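Local atomic coordinates of thioredoxin (Bacillus cereus, PDB entry 4EUY), a protein that is of uncharacterised function but has a thioredoxin-like fold with a disulfide-forming CxxC motif, and so probably takes part in thiol-disulfide exchange. Residues A[19-23]-A[49-53]. Residues are numbered along the deposited sequence; the frame is centred on the assembly and turned at random.
Sequences QLVLL and YVEKI
Segments 19-23 and 49-53 run side by side as neighbouring parallel strands, the two arms of the right-handed beta-alpha-beta crossover that helix 31-45 completes in this thioredoxin-like fold. The backbone bonds zigzag between them: Glu51 N donates to Leu20 O (3.1 Å), Leu22 N to Glu51 O (2.7 Å) and Ile53 N to Leu22 O (2.9 Å), the last nearly straight at 174°. Val21 thus sits beside Glu51 and Leu22 beside Lys52. On the face carrying Leu20, Leu22 and Val50, Leu20 CD2 meets the edge of the Tyr49 ring near its plane, 3.5 Å from CE1. Tyr49 CG stands between its own backbone N and carbonyl carbon (chi1 65°), which carries the ring alongside Leu20, and its hydroxyl is held by the backbone oxygen of Ile100. Val50 CG1 lies against Leu22 CB at 3.9 Å. Across the other face, Val21 CG2 packs on Glu51 CB, 4.1 Å away, and Leu23 CD1 approaches Ile53 CB. Strand 20-27 is interior, hydrogen-bonded on its far edge to antiparallel strand 74-79, whereas 50-57 is outermost in the sheet; Leu22 and Val50 face helices 31-45 and 93-101, which cover their side of it.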
ATOM      1  N   GLN A  19      -4.227  -9.982  -9.031  1.00142.20           N
ATOM      2  CA  GLN A  19      -4.080  -8.756  -9.819  1.00134.18           C
ATOM      3  C   GLN A  19      -3.329  -7.608  -9.141  1.00125.24           C
ATOM      4  O   GLN A  19      -2.178  -7.752  -8.755  1.00118.56           O
ATOM      5  CB  GLN A  19      -5.446  -8.261 -10.252  1.00139.92           C
ATOM      6  CG  GLN A  19      -5.387  -6.977 -11.046  1.00141.87           C
ATOM      7  CD  GLN A  19      -6.094  -7.091 -12.378  1.00154.17           C
ATOM      8  OE1 GLN A  19      -6.896  -7.999 -12.596  1.00154.09           O
ATOM      9  NE2 GLN A  19      -5.800  -6.166 -13.278  1.00160.86           N
ATOM     10  N   LEU A  20      -3.967  -6.452  -8.981  1.00117.90           N
ATOM     11  CA  LEU A  20      -3.311  -5.301  -8.353  1.00107.63           C
ATOM     12  C   LEU A  20      -3.565  -5.143  -6.878  1.00101.12           C
ATOM     13  O   LEU A  20      -4.700  -5.044  -6.464  1.00103.30           O
ATOM     14  CB  LEU A  20      -3.806  -4.077  -9.088  1.00110.88           C
ATOM     15  CG  LEU A  20      -3.025  -2.783  -9.080  1.00108.32           C
ATOM     16  CD1 LEU A  20      -1.553  -3.019  -9.306  1.00107.35           C
ATOM     17  CD2 LEU A  20      -3.574  -1.818 -10.096  1.00108.09           C
ATOM     18  N   VAL A  21      -2.488  -5.081  -6.112  1.00 98.25           N
ATOM     19  CA  VAL A  21      -2.540  -5.136  -4.647  1.00 87.36           C
ATOM     20  C   VAL A  21      -1.566  -4.189  -4.001  1.00 77.06           C
ATOM     21  O   VAL A  21      -0.475  -4.005  -4.478  1.00 76.72           O
ATOM     22  CB  VAL A  21      -2.066  -6.495  -4.175  1.00 89.19           C
ATOM     23  CG1 VAL A  21      -1.994  -6.554  -2.650  1.00 85.41           C
ATOM     24  CG2 VAL A  21      -2.975  -7.546  -4.766  1.00 93.07           C
ATOM     25  N   LEU A  22      -1.950  -3.633  -2.880  1.00 71.01           N
ATOM     26  CA  LEU A  22      -1.196  -2.567  -2.307  1.00 71.34           C
ATOM     27  C   LEU A  22      -0.906  -2.949  -0.856  1.00 69.94           C
ATOM     28  O   LEU A  22      -1.836  -3.262  -0.096  1.00 67.94           O
ATOM     29  CB  LEU A  22      -2.016  -1.267  -2.408  1.00 69.91           C
ATOM     30  CG  LEU A  22      -1.374  -0.087  -1.679  1.00 68.59           C
ATOM     31  CD1 LEU A  22      -2.155   1.190  -1.902  1.00 70.07           C
ATOM     32  CD2 LEU A  22      -1.290  -0.386  -0.193  1.00 63.12           C
ATOM     33  N   LEU A  23       0.369  -2.943  -0.465  1.00 68.77           N
ATOM     34  CA  LEU A  23       0.701  -3.202   0.940  1.00 67.94           C
ATOM     35  C   LEU A  23       0.951  -1.925   1.613  1.00 68.41           C
ATOM     36  O   LEU A  23       1.707  -1.076   1.103  1.00 70.21           O
ATOM     37  CB  LEU A  23       1.951  -4.009   1.095  1.00 71.37           C
ATOM     38  CG  LEU A  23       1.618  -5.481   1.177  1.00 75.09           C
ATOM     39  CD1 LEU A  23       0.897  -5.888  -0.104  1.00 76.27           C
ATOM     40  CD2 LEU A  23       2.937  -6.214   1.358  1.00 75.82           C
ATOM     41  N   TYR A  49     -10.688  -2.171  -7.853  1.00124.00           N
ATOM     42  CA  TYR A  49      -9.810  -3.275  -8.313  1.00121.58           C
ATOM     43  C   TYR A  49      -8.434  -3.361  -7.664  1.00110.57           C
ATOM     44  O   TYR A  49      -7.589  -4.174  -8.087  1.00108.70           O
ATOM     45  CB  TYR A  49      -9.613  -3.209  -9.846  1.00127.51           C
ATOM     46  CG  TYR A  49      -8.858  -1.987 -10.385  1.00121.67           C
ATOM     47  CD1 TYR A  49      -7.481  -2.007 -10.539  1.00114.73           C
ATOM     48  CD2 TYR A  49      -9.548  -0.833 -10.783  1.00124.83           C
ATOM     49  CE1 TYR A  49      -6.805  -0.896 -11.034  1.00115.71           C
ATOM     50  CE2 TYR A  49      -8.888   0.275 -11.290  1.00122.36           C
ATOM     51  CZ  TYR A  49      -7.514   0.249 -11.411  1.00118.76           C
ATOM     52  OH  TYR A  49      -6.842   1.358 -11.908  1.00119.11           O
ATOM     53  N   VAL A  50      -8.197  -2.505  -6.675  1.00102.87           N
ATOM     54  CA  VAL A  50      -7.017  -2.624  -5.850  1.00 94.44           C
ATOM     55  C   VAL A  50      -7.388  -3.278  -4.554  1.00 91.33           C
ATOM     56  O   VAL A  50      -8.430  -2.976  -3.950  1.00 89.58           O
ATOM     57  CB  VAL A  50      -6.394  -1.275  -5.578  1.00 89.17           C
ATOM     58  CG1 VAL A  50      -5.090  -1.445  -4.804  1.00 81.83           C
ATOM     59  CG2 VAL A  50      -6.196  -0.588  -6.920  1.00 89.92           C
ATOM     60  N   GLU A  51      -6.528  -4.203  -4.168  1.00 89.73           N
ATOM     61  CA  GLU A  51      -6.682  -4.903  -2.928  1.00 92.52           C
ATOM     62  C   GLU A  51      -5.662  -4.397  -1.939  1.00 87.32           C
ATOM     63  O   GLU A  51      -4.458  -4.347  -2.216  1.00 86.94           O
ATOM     64  CB  GLU A  51      -6.526  -6.404  -3.123  1.00 96.82           C
ATOM     65  CG  GLU A  51      -6.044  -7.110  -1.864  1.00 97.93           C
ATOM     66  CD  GLU A  51      -6.582  -8.529  -1.678  1.00104.11           C
ATOM     67  OE1 GLU A  51      -6.974  -9.138  -2.725  1.00104.87           O
ATOM     68  OE2 GLU A  51      -6.578  -9.004  -0.473  1.00100.70           O
ATOM     69  N   LYS A  52      -6.149  -4.035  -0.767  1.00 84.41           N
ATOM     70  CA  LYS A  52      -5.268  -3.569   0.274  1.00 80.65           C
ATOM     71  C   LYS A  52      -4.988  -4.687   1.260  1.00 79.11           C
ATOM     72  O   LYS A  52      -5.900  -5.454   1.683  1.00 79.03           O
ATOM     73  CB  LYS A  52      -5.905  -2.389   0.984  1.00 82.67           C
ATOM     74  CG  LYS A  52      -5.115  -1.811   2.145  1.00 83.18           C
ATOM     75  CD  LYS A  52      -5.903  -0.660   2.790  1.00 87.13           C
ATOM     76  CE  LYS A  52      -7.186  -1.133   3.501  1.00 91.39           C
ATOM     77  NZ  LYS A  52      -6.972  -2.310   4.414  1.00 92.42           N
ATOM     78  N   ILE A  53      -3.711  -4.775   1.606  1.00 75.65           N
ATOM     79  CA  ILE A  53      -3.279  -5.539   2.766  1.00 76.28           C
ATOM     80  C   ILE A  53      -2.487  -4.663   3.685  1.00 74.26           C
ATOM     81  O   ILE A  53      -1.539  -3.977   3.259  1.00 73.31           O
ATOM     82  CB  ILE A  53      -2.392  -6.714   2.374  1.00 76.71           C
ATOM     83  CG1 ILE A  53      -3.152  -7.590   1.381  1.00 81.53           C
ATOM     84  CG2 ILE A  53      -2.046  -7.516   3.622  1.00 77.48           C
ATOM     85  CD1 ILE A  53      -2.447  -8.867   0.997  1.00 81.50           C
TER